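Local structure of trichomaglin (Trichosanthes lepiniana, 1SGL) at residues A[6-11]-A[185-190]; A[12-17]-A[202-207]; A[24-29]-A[82-87]; A[134-139]-A[152-157]; A[148-153]-A[198-203]. The protein probably cleaves RNA, as an S-like ribonuclease belonging to the ribonuclease T2 family. All blocks are in the same frame, centred on the assembly; numbering follows the deposited sequence.

Contact 1: A[6-11]-A[185-190]; sequences DYFILA and KDFKPR
The rings of F8 and F187 lie nearly parallel, their planes 8° apart, but slid until they barely overlap. F8 CD1 and F187 CE1 come within 3.8 Å. The Y7 ring has D6 CB over one face, offset toward the rim, and meets R190 CG obliquely, with CE2 to CG 3.9 Å. A water lies in plane at the edges of the Y7 ring and the R190 guanidinium. It is 2.7 Å from Y7 OH and accepts from R190 NE. K185 CG, CD and CE pass 3.7 to 3.9 Å from D6 O. Its chain bends at chi2 (-67°), placing CD, and at chi4 (66°), placing NZ. NZ donates to a second water at 2.8 Å, which donates to D6 OD1. A third water joins D6 O to K185 N. An alanine at K185 would probably leave the D6 carboxylate without its water-relayed positive mate. F8 bonds by its backbone to F183 of strand 176-184, Y7 does so with E48, and F187 packs on L126 of helix 116-129.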
# COMPACT_ATOMS: atom_id res chain seq x y z
N ASP A 6 -16.79 7.10 -5.55
CA ASP A 6 -17.36 7.16 -4.21
C ASP A 6 -16.32 6.85 -3.16
O ASP A 6 -16.35 7.40 -2.06
CB ASP A 6 -18.50 6.15 -4.02
CG ASP A 6 -19.75 6.47 -4.84
OD1 ASP A 6 -20.15 7.65 -4.92
OD2 ASP A 6 -20.34 5.52 -5.38
N TYR A 7 -15.39 5.97 -3.50
CA TYR A 7 -14.40 5.54 -2.52
C TYR A 7 -12.93 5.65 -2.90
O TYR A 7 -12.58 5.78 -4.06
CB TYR A 7 -14.69 4.09 -2.13
CG TYR A 7 -16.16 3.81 -1.85
CD1 TYR A 7 -16.98 3.26 -2.84
CD2 TYR A 7 -16.72 4.09 -0.61
CE1 TYR A 7 -18.33 2.99 -2.59
CE2 TYR A 7 -18.06 3.84 -0.35
CZ TYR A 7 -18.86 3.29 -1.34
OH TYR A 7 -20.18 3.06 -1.08
N PHE A 8 -12.10 5.59 -1.87
CA PHE A 8 -10.65 5.62 -2.01
C PHE A 8 -10.14 4.22 -1.64
O PHE A 8 -10.74 3.52 -0.82
CB PHE A 8 -10.02 6.62 -1.04
CG PHE A 8 -10.12 8.05 -1.48
CD1 PHE A 8 -10.95 8.94 -0.80
CD2 PHE A 8 -9.37 8.52 -2.55
CE1 PHE A 8 -11.03 10.29 -1.19
CE2 PHE A 8 -9.44 9.85 -2.95
CZ PHE A 8 -10.26 10.74 -2.27
N ILE A 9 -9.05 3.82 -2.27
CA ILE A 9 -8.44 2.55 -1.97
C ILE A 9 -7.01 2.82 -1.50
O ILE A 9 -6.26 3.55 -2.16
CB ILE A 9 -8.36 1.63 -3.20
CG1 ILE A 9 -9.76 1.36 -3.75
CG2 ILE A 9 -7.68 0.30 -2.81
CD1 ILE A 9 -9.76 0.51 -5.00
N LEU A 10 -6.66 2.25 -0.35
CA LEU A 10 -5.31 2.36 0.20
C LEU A 10 -4.69 0.99 -0.02
O LEU A 10 -5.08 0.02 0.61
CB LEU A 10 -5.34 2.68 1.70
CG LEU A 10 -3.98 2.65 2.42
CD1 LEU A 10 -3.03 3.67 1.81
CD2 LEU A 10 -4.18 2.94 3.90
N ALA A 11 -3.73 0.92 -0.94
CA ALA A 11 -3.06 -0.32 -1.27
C ALA A 11 -1.79 -0.52 -0.45
O ALA A 11 -0.92 0.36 -0.42
CB ALA A 11 -2.74 -0.35 -2.75
N LYS A 185 -15.50 9.26 0.92
CA LYS A 185 -14.97 10.62 0.76
C LYS A 185 -14.60 11.26 2.09
O LYS A 185 -13.75 12.14 2.13
CB LYS A 185 -15.97 11.52 0.05
CG LYS A 185 -16.39 11.06 -1.33
CD LYS A 185 -15.26 11.11 -2.32
CE LYS A 185 -15.73 10.75 -3.72
NZ LYS A 185 -16.68 11.75 -4.29
N ASP A 186 -15.25 10.83 3.17
CA ASP A 186 -14.97 11.37 4.50
C ASP A 186 -13.87 10.57 5.19
O ASP A 186 -13.61 10.73 6.38
CB ASP A 186 -16.23 11.37 5.36
CG ASP A 186 -17.19 12.50 5.00
OD1 ASP A 186 -18.26 12.59 5.64
OD2 ASP A 186 -16.88 13.29 4.08
N PHE A 187 -13.23 9.69 4.43
CA PHE A 187 -12.15 8.87 4.95
C PHE A 187 -12.53 7.94 6.08
O PHE A 187 -11.72 7.65 6.95
CB PHE A 187 -10.98 9.78 5.35
CG PHE A 187 -10.36 10.50 4.19
CD1 PHE A 187 -9.58 9.81 3.27
CD2 PHE A 187 -10.62 11.84 3.98
CE1 PHE A 187 -9.07 10.45 2.14
CE2 PHE A 187 -10.11 12.50 2.85
CZ PHE A 187 -9.33 11.80 1.93
N LYS A 188 -13.77 7.48 6.07
CA LYS A 188 -14.21 6.51 7.06
C LYS A 188 -14.13 5.16 6.36
O LYS A 188 -14.42 5.06 5.16
CB LYS A 188 -15.65 6.79 7.51
CG LYS A 188 -15.76 7.77 8.67
CD LYS A 188 -15.17 9.13 8.33
CE LYS A 188 -15.13 10.03 9.56
NZ LYS A 188 -14.58 11.38 9.25
N PRO A 189 -13.73 4.11 7.08
CA PRO A 189 -13.63 2.77 6.49
C PRO A 189 -14.94 2.24 5.92
O PRO A 189 -16.01 2.47 6.46
CB PRO A 189 -13.10 1.92 7.64
CG PRO A 189 -12.27 2.91 8.44
CD PRO A 189 -13.17 4.12 8.45
N ARG A 190 -14.82 1.52 4.81
CA ARG A 190 -15.95 0.91 4.12
C ARG A 190 -15.51 -0.45 3.60
O ARG A 190 -14.37 -0.61 3.17
CB ARG A 190 -16.37 1.80 2.94
CG ARG A 190 -17.10 3.06 3.35
CD ARG A 190 -18.49 2.72 3.86
NE ARG A 190 -19.23 3.89 4.30
CZ ARG A 190 -19.08 4.48 5.48
NH1 ARG A 190 -18.21 3.99 6.35
NH2 ARG A 190 -19.80 5.55 5.79
O HOH W 1 -19.15 10.38 -4.56
O HOH W 2 -18.32 8.63 -0.47
O HOH W 3 -20.80 4.00 1.40

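Contact 2: A[12-17]-A[202-207]; sequences LQWAGT and VSLPEI. With SO4 (sulfate ion), chain C.
W14 NE1 donates to P205 O over 2.8 Å. The donor sits in the carbonyl plane, on a lone pair, and the bond is bent to 143° at the hydrogen. P205 O takes a second, weaker contact from G16, whose CA-H points at it almost straight, CA to O 3.2 Å. With no side chain, G16 lets the oxygen this close. L204 crosses the indole at about a right angle. Its CD2 sits over the centre of the six-membered ring in a CH-pi contact, 3.9 Å from the centroid, while CB touches W14 CZ2 at 3.7 Å. W14 has CG anti to the backbone N, chi1 -179°, which starts the indole toward the 202-207 segment. W14 is also where strand 7-14 of the main antiparallel sheet passes into the short helix 15-18, as its N-cap residue. On that helix A15 CB meets I207 CD1 at 3.8 Å, and T17 OG1 meets P205 CG at 3.7 Å. T17 OG1 lies in plane at the indole edge and is hydrogen-bonded to V176 O. Further out, F40 packs edge-to-face with W14. N145 OD1 holds E206 N, and T38 OG1 holds I207 N.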
# COMPACT_ATOMS: atom_id res chain seq x y z
N LEU A 12 -1.69 -1.67 0.21
CA LEU A 12 -0.52 -2.00 1.02
C LEU A 12 0.13 -3.25 0.44
O LEU A 12 -0.55 -4.13 -0.06
CB LEU A 12 -0.92 -2.27 2.46
CG LEU A 12 -1.69 -1.17 3.21
CD1 LEU A 12 -1.95 -1.63 4.64
CD2 LEU A 12 -0.90 0.13 3.19
N GLN A 13 1.45 -3.32 0.53
CA GLN A 13 2.19 -4.46 0.02
C GLN A 13 2.91 -5.18 1.14
O GLN A 13 3.42 -4.55 2.06
CB GLN A 13 3.22 -4.00 -1.02
CG GLN A 13 2.58 -3.46 -2.28
CD GLN A 13 3.56 -3.24 -3.39
OE1 GLN A 13 3.19 -2.75 -4.46
NE2 GLN A 13 4.82 -3.60 -3.17
N TRP A 14 2.96 -6.51 1.05
CA TRP A 14 3.65 -7.31 2.04
C TRP A 14 5.13 -7.37 1.67
O TRP A 14 5.50 -7.95 0.64
CB TRP A 14 3.07 -8.73 2.10
CG TRP A 14 3.74 -9.59 3.14
CD1 TRP A 14 4.54 -10.67 2.92
CD2 TRP A 14 3.72 -9.38 4.56
NE1 TRP A 14 5.02 -11.16 4.12
CE2 TRP A 14 4.54 -10.38 5.14
CE3 TRP A 14 3.09 -8.45 5.40
CZ2 TRP A 14 4.74 -10.48 6.52
CZ3 TRP A 14 3.30 -8.54 6.77
CH2 TRP A 14 4.11 -9.55 7.31
N ALA A 15 5.96 -6.77 2.50
CA ALA A 15 7.40 -6.71 2.23
C ALA A 15 8.05 -8.07 1.93
O ALA A 15 8.87 -8.17 1.04
CB ALA A 15 8.11 -6.04 3.39
N GLY A 16 7.66 -9.10 2.68
CA GLY A 16 8.25 -10.41 2.46
C GLY A 16 8.09 -10.94 1.05
O GLY A 16 9.00 -11.56 0.49
N THR A 17 6.93 -10.68 0.45
CA THR A 17 6.66 -11.16 -0.89
C THR A 17 7.29 -10.29 -1.98
O THR A 17 7.71 -10.79 -3.02
CB THR A 17 5.14 -11.27 -1.12
OG1 THR A 17 4.59 -12.20 -0.17
CG2 THR A 17 4.82 -11.75 -2.53
N VAL A 202 -2.63 -19.31 3.60
CA VAL A 202 -1.68 -18.40 2.98
C VAL A 202 -0.42 -18.25 3.79
O VAL A 202 -0.34 -18.65 4.95
CB VAL A 202 -2.31 -17.00 2.76
CG1 VAL A 202 -3.53 -17.11 1.86
CG2 VAL A 202 -2.70 -16.38 4.11
N SER A 203 0.60 -17.67 3.17
CA SER A 203 1.85 -17.48 3.86
C SER A 203 2.27 -16.02 3.84
O SER A 203 2.01 -15.30 2.89
CB SER A 203 2.94 -18.36 3.25
OG SER A 203 3.16 -18.04 1.89
N LEU A 204 2.90 -15.61 4.94
CA LEU A 204 3.40 -14.26 5.13
C LEU A 204 4.90 -14.44 5.35
O LEU A 204 5.38 -14.42 6.48
CB LEU A 204 2.76 -13.62 6.37
CG LEU A 204 1.27 -13.29 6.29
CD1 LEU A 204 0.71 -13.00 7.68
CD2 LEU A 204 1.07 -12.09 5.38
N PRO A 205 5.65 -14.63 4.26
CA PRO A 205 7.10 -14.82 4.37
C PRO A 205 7.86 -13.60 4.88
O PRO A 205 7.42 -12.45 4.72
CB PRO A 205 7.50 -15.20 2.95
CG PRO A 205 6.53 -14.42 2.11
CD PRO A 205 5.22 -14.63 2.85
N GLU A 206 9.01 -13.85 5.51
CA GLU A 206 9.83 -12.77 6.02
C GLU A 206 10.70 -12.28 4.86
O GLU A 206 10.84 -12.97 3.85
CB GLU A 206 10.75 -13.27 7.13
CG GLU A 206 10.06 -14.08 8.21
CD GLU A 206 11.06 -14.72 9.16
OE1 GLU A 206 11.64 -14.00 10.00
OE2 GLU A 206 11.29 -15.94 9.04
N ILE A 207 11.26 -11.09 5.01
CA ILE A 207 12.14 -10.55 3.98
C ILE A 207 13.36 -11.45 3.95
O ILE A 207 13.93 -11.77 5.00
CB ILE A 207 12.57 -9.12 4.31
CG1 ILE A 207 11.36 -8.18 4.19
CG2 ILE A 207 13.69 -8.68 3.39
CD1 ILE A 207 11.62 -6.78 4.71
S SO4 C . 7.15 -1.14 -5.89
O1 SO4 C . 5.91 -1.86 -5.53
O2 SO4 C . 8.21 -2.12 -6.14
O3 SO4 C . 7.55 -0.26 -4.78
O4 SO4 C . 6.91 -0.33 -7.09

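Contact 3: A[24-29]-A[82-87]; sequences ACCPYN and YRCALE. With SO4 (sulfate ion), chain C.
C26 and C84 are joined by a disulfide, SG to SG 2.0 Å, with a left-handed chi3 of -91°. This is the tight part. C26 SG sits between the backbone N and the carbonyl carbon, the crowded position, chi1 52°. A24 O lies only 3.0 Å from C84 SG. Segment 24-29 makes a type II turn from C26 to N29, closed by N29 N to C26 O. On the looser, exposed side, where A24, R83 and C84 lie, the segments meet through a water. It donates to P27 O at 2.6 Å and to R83 O. Within 82-87 lies a sulfate site. Y82 N donates to sulfate O3 at 2.9 Å. R83 NH1 forms a salt bridge with E87 OE2 at 2.7 Å, and E87 CD lies 3.5 Å above the guanidinium plane, offset toward the rim. An alanine at E87 would probably leave R83 without this carboxylate over its face, with the sulfate as a remaining anion. The loops are fastened covalently; the sulfate, probably from the crystallisation liquor, is consistent with an anion-accepting spot.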
# COMPACT_ATOMS: atom_id res chain seq x y z
N ALA A 24 19.38 -6.52 -5.84
CA ALA A 24 20.52 -5.77 -5.33
C ALA A 24 20.01 -4.58 -4.53
O ALA A 24 19.02 -3.95 -4.90
CB ALA A 24 21.39 -5.29 -6.49
N CYS A 25 20.68 -4.27 -3.42
CA CYS A 25 20.27 -3.14 -2.59
C CYS A 25 20.56 -1.82 -3.27
O CYS A 25 21.67 -1.56 -3.73
CB CYS A 25 20.98 -3.18 -1.23
SG CYS A 25 20.32 -4.49 -0.17
N CYS A 26 19.54 -0.98 -3.35
CA CYS A 26 19.67 0.32 -3.97
C CYS A 26 18.95 1.32 -3.09
O CYS A 26 18.24 0.94 -2.17
CB CYS A 26 19.04 0.30 -5.36
SG CYS A 26 17.34 -0.32 -5.34
N PRO A 27 19.13 2.62 -3.37
CA PRO A 27 18.47 3.66 -2.57
C PRO A 27 16.95 3.51 -2.51
O PRO A 27 16.31 3.15 -3.49
CB PRO A 27 18.89 4.95 -3.28
CG PRO A 27 20.27 4.59 -3.82
CD PRO A 27 20.04 3.21 -4.37
N TYR A 28 16.38 3.80 -1.33
CA TYR A 28 14.94 3.76 -1.09
C TYR A 28 14.33 2.36 -1.09
O TYR A 28 13.12 2.23 -0.92
CB TYR A 28 14.19 4.63 -2.12
CG TYR A 28 14.69 6.06 -2.21
CD1 TYR A 28 15.40 6.50 -3.33
CD2 TYR A 28 14.47 6.96 -1.17
CE1 TYR A 28 15.88 7.80 -3.41
CE2 TYR A 28 14.95 8.26 -1.24
CZ TYR A 28 15.65 8.67 -2.36
OH TYR A 28 16.13 9.96 -2.43
N ASN A 29 15.15 1.34 -1.27
CA ASN A 29 14.65 -0.03 -1.31
C ASN A 29 14.22 -0.54 0.06
O ASN A 29 14.97 -0.46 1.02
CB ASN A 29 15.71 -0.97 -1.88
CG ASN A 29 15.12 -2.29 -2.35
OD1 ASN A 29 14.67 -2.40 -3.49
ND2 ASN A 29 15.10 -3.28 -1.47
N TYR A 82 10.19 -1.16 -3.93
CA TYR A 82 10.70 -2.52 -3.97
C TYR A 82 11.38 -2.84 -5.29
O TYR A 82 11.62 -4.00 -5.62
CB TYR A 82 9.57 -3.52 -3.67
CG TYR A 82 9.10 -3.45 -2.22
CD1 TYR A 82 9.94 -3.86 -1.18
CD2 TYR A 82 7.85 -2.93 -1.89
CE1 TYR A 82 9.55 -3.73 0.15
CE2 TYR A 82 7.45 -2.81 -0.56
CZ TYR A 82 8.31 -3.21 0.46
OH TYR A 82 7.93 -3.07 1.77
N ARG A 83 11.69 -1.78 -6.04
CA ARG A 83 12.37 -1.87 -7.33
C ARG A 83 13.60 -0.98 -7.24
O ARG A 83 13.66 -0.08 -6.41
CB ARG A 83 11.48 -1.34 -8.46
CG ARG A 83 10.08 -1.88 -8.46
CD ARG A 83 9.25 -1.25 -9.57
NE ARG A 83 7.82 -1.45 -9.34
CZ ARG A 83 6.85 -1.01 -10.15
NH1 ARG A 83 7.17 -0.35 -11.26
NH2 ARG A 83 5.58 -1.21 -9.84
N CYS A 84 14.58 -1.23 -8.10
CA CYS A 84 15.78 -0.41 -8.10
C CYS A 84 15.79 0.57 -9.25
O CYS A 84 16.75 1.32 -9.42
CB CYS A 84 17.03 -1.29 -8.15
SG CYS A 84 17.41 -1.97 -6.52
N ALA A 85 14.72 0.57 -10.03
CA ALA A 85 14.60 1.47 -11.16
C ALA A 85 13.55 2.54 -10.85
O ALA A 85 12.75 2.36 -9.94
CB ALA A 85 14.20 0.69 -12.41
N LEU A 86 13.57 3.64 -11.59
CA LEU A 86 12.57 4.68 -11.38
C LEU A 86 11.26 4.16 -11.96
O LEU A 86 11.27 3.27 -12.82
CB LEU A 86 12.98 5.99 -12.08
CG LEU A 86 14.17 6.75 -11.49
CD1 LEU A 86 14.47 7.97 -12.36
CD2 LEU A 86 13.87 7.18 -10.06
N GLU A 87 10.15 4.70 -11.50
CA GLU A 87 8.84 4.26 -11.96
C GLU A 87 8.34 5.07 -13.16
O GLU A 87 8.50 6.29 -13.21
CB GLU A 87 7.83 4.35 -10.82
CG GLU A 87 8.33 3.78 -9.49
CD GLU A 87 7.65 2.47 -9.11
OE1 GLU A 87 7.98 1.91 -8.04
OE2 GLU A 87 6.79 1.99 -9.88
S SO4 C . 7.15 -1.14 -5.89
O1 SO4 C . 5.91 -1.86 -5.53
O2 SO4 C . 8.21 -2.12 -6.14
O3 SO4 C . 7.55 -0.26 -4.78
O4 SO4 C . 6.91 -0.33 -7.09
O HOH W 4 14.97 2.13 -5.50

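Contact 4: A[134-139]-A[152-157]; sequences KALEDA and KDIVVA
Helices 132-139 and 151-162 form a packed pair in which L136 and A157 do most of the touching. The axes of the two short segments approach to 9.5 Å, and their N-to-C directions are 122° apart. L136 CD2 meets A157 CB and I154 CG2, each at 3.9 Å, so one methyl is shared by two residues of the facing helix. The L136 and I154 side chains pass each other at a slant. I154 CG2 is anti to the backbone N, the branch that reaches the leucine. A139 CB lies 4.2 Å from A157 CB. A135 CB comes to 4.0 Å from A157 O. A135, A139 and A157 keep side chains short between the helices. I141, in the loop after helix 132-139, touches both L136 and I154. The side-chain contacts between the helices are apolar. The backbone bonds, such as A157 N to D153 O at 3.1 Å, stay inside each helix. The pair therefore rests on methyl contacts, with no direct polar bond between the segments.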
# COMPACT_ATOMS: atom_id res chain seq x y z
N LYS A 134 -0.35 -3.62 13.28
CA LYS A 134 -0.65 -3.72 14.71
C LYS A 134 -1.79 -4.72 14.97
O LYS A 134 -1.74 -5.48 15.93
CB LYS A 134 -1.02 -2.34 15.26
CG LYS A 134 -1.08 -2.28 16.77
CD LYS A 134 0.31 -2.40 17.39
CE LYS A 134 0.30 -2.04 18.88
NZ LYS A 134 1.69 -1.85 19.43
N ALA A 135 -2.80 -4.71 14.11
CA ALA A 135 -3.92 -5.63 14.25
C ALA A 135 -3.43 -7.08 14.15
O ALA A 135 -3.75 -7.90 15.02
CB ALA A 135 -4.95 -5.36 13.18
N LEU A 136 -2.66 -7.38 13.11
CA LEU A 136 -2.16 -8.74 12.93
C LEU A 136 -1.26 -9.18 14.07
O LEU A 136 -1.39 -10.30 14.55
CB LEU A 136 -1.40 -8.86 11.61
CG LEU A 136 -2.19 -8.65 10.31
CD1 LEU A 136 -1.29 -9.03 9.13
CD2 LEU A 136 -3.46 -9.51 10.31
N GLU A 137 -0.35 -8.31 14.48
CA GLU A 137 0.55 -8.64 15.58
C GLU A 137 -0.25 -8.96 16.85
O GLU A 137 0.08 -9.90 17.57
CB GLU A 137 1.51 -7.48 15.85
CG GLU A 137 2.92 -7.68 15.32
CD GLU A 137 3.01 -7.74 13.79
OE1 GLU A 137 2.51 -8.72 13.18
OE2 GLU A 137 3.59 -6.79 13.20
N ASP A 138 -1.30 -8.18 17.11
CA ASP A 138 -2.14 -8.40 18.28
C ASP A 138 -2.80 -9.77 18.26
O ASP A 138 -3.00 -10.38 19.32
CB ASP A 138 -3.24 -7.34 18.37
CG ASP A 138 -2.73 -6.01 18.86
OD1 ASP A 138 -1.51 -5.88 19.08
OD2 ASP A 138 -3.56 -5.09 19.03
N ALA A 139 -3.15 -10.24 17.07
CA ALA A 139 -3.79 -11.53 16.93
C ALA A 139 -2.77 -12.67 16.90
O ALA A 139 -3.15 -13.83 16.93
CB ALA A 139 -4.63 -11.56 15.67
N LYS A 152 -9.07 -16.75 6.74
CA LYS A 152 -10.09 -16.21 7.63
C LYS A 152 -9.54 -15.52 8.88
O LYS A 152 -10.10 -14.52 9.32
CB LYS A 152 -11.06 -17.33 8.04
CG LYS A 152 -12.19 -16.88 8.94
CD LYS A 152 -13.44 -16.47 8.16
CE LYS A 152 -13.22 -15.27 7.25
NZ LYS A 152 -12.46 -15.66 6.03
N ASP A 153 -8.47 -16.05 9.45
CA ASP A 153 -7.88 -15.44 10.65
C ASP A 153 -7.39 -14.03 10.35
O ASP A 153 -7.54 -13.13 11.18
CB ASP A 153 -6.71 -16.28 11.16
CG ASP A 153 -7.15 -17.46 12.00
OD1 ASP A 153 -8.36 -17.71 12.11
OD2 ASP A 153 -6.27 -18.14 12.57
N ILE A 154 -6.80 -13.86 9.18
CA ILE A 154 -6.28 -12.56 8.78
C ILE A 154 -7.41 -11.57 8.50
O ILE A 154 -7.38 -10.44 8.97
CB ILE A 154 -5.36 -12.70 7.54
CG1 ILE A 154 -4.21 -13.64 7.88
CG2 ILE A 154 -4.85 -11.33 7.11
CD1 ILE A 154 -3.23 -13.88 6.75
N VAL A 155 -8.42 -12.01 7.75
CA VAL A 155 -9.54 -11.13 7.45
C VAL A 155 -10.25 -10.67 8.72
O VAL A 155 -10.54 -9.49 8.88
CB VAL A 155 -10.56 -11.83 6.53
CG1 VAL A 155 -11.75 -10.92 6.27
CG2 VAL A 155 -9.90 -12.20 5.22
N VAL A 156 -10.50 -11.61 9.63
CA VAL A 156 -11.18 -11.27 10.87
C VAL A 156 -10.38 -10.29 11.72
O VAL A 156 -10.95 -9.41 12.38
CB VAL A 156 -11.47 -12.55 11.70
CG1 VAL A 156 -11.98 -12.17 13.09
CG2 VAL A 156 -12.52 -13.39 10.99
N ALA A 157 -9.06 -10.43 11.70
CA ALA A 157 -8.21 -9.54 12.46
C ALA A 157 -8.33 -8.10 11.95
O ALA A 157 -8.51 -7.16 12.73
CB ALA A 157 -6.76 -10.02 12.38

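Contact 5: A[148-153]-A[198-203]; sequences MYDLKD and CPRYVS
R200 O is gripped by L151 N and by a water. The L151 N bond is 2.8 Å and nearly straight at 171°, with the donor tilted 27° from the carbonyl plane. The water also donates to D150 OD1 and accepts from K152 N, both at 2.8 Å. It thus ties the first turn of helix 151-162 to the R200 carbonyl. Y149 and V202 form an antiparallel hydrogen-bonded pair. Y149 N donates to V202 O at 2.6 Å, and V202 N returns a bond to Y149 O. D150 and Y201 are a non-hydrogen-bonded pair. D150 OD2 lies 3.6 Å from Y201 CE2. Chi1 of 179° sets L151 CG anti to the backbone N; from there CD1 comes to 4.0 Å from C198 CB. M148 bends at chi3, bringing CE to 4.2 Å from Y201 CB. Y149 OH is held by V142 O, and C198 is disulfide-bonded to C170. The arrangement is a short two-stranded antiparallel sheet of 148-150 and 201-203, with D150 as N-cap of the helix that follows.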
# COMPACT_ATOMS: atom_id res chain seq x y z
N MET A 148 1.85 -21.48 7.74
CA MET A 148 0.85 -20.88 6.88
C MET A 148 -0.30 -20.45 7.79
O MET A 148 -0.41 -20.95 8.91
CB MET A 148 0.37 -21.89 5.85
CG MET A 148 1.45 -22.32 4.89
SD MET A 148 0.82 -23.46 3.66
CE MET A 148 0.28 -22.31 2.38
N TYR A 149 -1.13 -19.53 7.32
CA TYR A 149 -2.25 -19.05 8.11
C TYR A 149 -3.58 -19.22 7.42
O TYR A 149 -3.68 -19.17 6.19
CB TYR A 149 -2.09 -17.56 8.44
CG TYR A 149 -0.91 -17.24 9.31
CD1 TYR A 149 0.30 -16.83 8.76
CD2 TYR A 149 -0.99 -17.35 10.70
CE1 TYR A 149 1.39 -16.55 9.56
CE2 TYR A 149 0.10 -17.07 11.51
CZ TYR A 149 1.29 -16.67 10.93
OH TYR A 149 2.36 -16.36 11.73
N ASP A 150 -4.62 -19.40 8.22
CA ASP A 150 -5.97 -19.55 7.69
C ASP A 150 -6.33 -18.15 7.17
O ASP A 150 -6.20 -17.16 7.89
CB ASP A 150 -6.93 -19.98 8.80
CG ASP A 150 -8.02 -20.90 8.31
OD1 ASP A 150 -8.90 -20.45 7.54
OD2 ASP A 150 -8.00 -22.09 8.67
N LEU A 151 -6.75 -18.07 5.92
CA LEU A 151 -7.10 -16.78 5.34
C LEU A 151 -8.06 -16.03 6.27
O LEU A 151 -7.87 -14.84 6.55
CB LEU A 151 -7.76 -16.98 3.97
CG LEU A 151 -8.20 -15.69 3.27
CD1 LEU A 151 -6.98 -14.81 3.04
CD2 LEU A 151 -8.89 -16.03 1.95
N LYS A 152 -9.07 -16.75 6.74
CA LYS A 152 -10.09 -16.21 7.63
C LYS A 152 -9.54 -15.52 8.88
O LYS A 152 -10.10 -14.52 9.32
CB LYS A 152 -11.06 -17.33 8.04
CG LYS A 152 -12.19 -16.88 8.94
CD LYS A 152 -13.44 -16.47 8.16
CE LYS A 152 -13.22 -15.27 7.25
NZ LYS A 152 -12.46 -15.66 6.03
N ASP A 153 -8.47 -16.05 9.45
CA ASP A 153 -7.88 -15.44 10.65
C ASP A 153 -7.39 -14.03 10.35
O ASP A 153 -7.54 -13.13 11.18
CB ASP A 153 -6.71 -16.28 11.16
CG ASP A 153 -7.15 -17.46 12.00
OD1 ASP A 153 -8.36 -17.71 12.11
OD2 ASP A 153 -6.27 -18.14 12.57
N CYS A 198 -6.86 -15.34 -2.97
CA CYS A 198 -6.12 -16.18 -2.05
C CYS A 198 -6.78 -17.51 -1.73
O CYS A 198 -8.00 -17.60 -1.64
CB CYS A 198 -5.90 -15.42 -0.75
SG CYS A 198 -4.87 -13.93 -0.89
N PRO A 199 -5.97 -18.56 -1.56
CA PRO A 199 -6.49 -19.89 -1.23
C PRO A 199 -6.84 -19.88 0.26
O PRO A 199 -6.64 -18.85 0.92
CB PRO A 199 -5.32 -20.81 -1.56
CG PRO A 199 -4.14 -19.95 -1.20
CD PRO A 199 -4.51 -18.61 -1.78
N ARG A 200 -7.33 -21.00 0.79
CA ARG A 200 -7.71 -21.08 2.20
C ARG A 200 -6.54 -20.88 3.16
O ARG A 200 -6.72 -20.33 4.24
CB ARG A 200 -8.39 -22.42 2.51
CG ARG A 200 -9.02 -22.47 3.90
CD ARG A 200 -9.62 -23.84 4.23
NE ARG A 200 -10.19 -24.44 3.04
CZ ARG A 200 -11.15 -23.89 2.31
NH1 ARG A 200 -11.66 -22.71 2.65
NH2 ARG A 200 -11.58 -24.49 1.20
N TYR A 201 -5.36 -21.33 2.77
CA TYR A 201 -4.20 -21.15 3.63
C TYR A 201 -3.19 -20.28 2.89
O TYR A 201 -2.94 -20.48 1.71
CB TYR A 201 -3.59 -22.51 4.00
CG TYR A 201 -4.55 -23.37 4.79
CD1 TYR A 201 -5.46 -24.20 4.14
CD2 TYR A 201 -4.61 -23.30 6.18
CE1 TYR A 201 -6.39 -24.95 4.85
CE2 TYR A 201 -5.53 -24.04 6.90
CZ TYR A 201 -6.42 -24.86 6.23
OH TYR A 201 -7.35 -25.58 6.93
N VAL A 202 -2.63 -19.31 3.60
CA VAL A 202 -1.68 -18.40 2.98
C VAL A 202 -0.42 -18.25 3.79
O VAL A 202 -0.34 -18.65 4.95
CB VAL A 202 -2.31 -17.00 2.76
CG1 VAL A 202 -3.53 -17.11 1.86
CG2 VAL A 202 -2.70 -16.38 4.11
N SER A 203 0.60 -17.67 3.17
CA SER A 203 1.85 -17.48 3.86
C SER A 203 2.27 -16.02 3.84
O SER A 203 2.01 -15.30 2.89
CB SER A 203 2.94 -18.36 3.25
OG SER A 203 3.16 -18.04 1.89
O HOH W 5 -9.56 -19.07 5.20

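In the fold
Contact 4 is buried and contact 2 partly so, while contacts 1, 3 and 5 lie at the surface. Contacts 1 and 2 both use strand 7-14, at opposite sides of the chain's centre, about 24 Å apart between centres. The first joins its polar groups through waters beside a pair of slid rings, the second has a direct indole bond and a methyl over its face. Contacts 2 and 5 share V202 and S203 of strand 201-203. Contacts 4 and 5 share K152 and D153, and I154 CD1 packs on V202 CG2, 3.7 Å away. These three form one neighbourhood, passing from backbone sheet bonds to methyl contacts between helices. Contact 3 stands apart, covalent in its link, but reaches contact 2 through Y82 and the same sulfate.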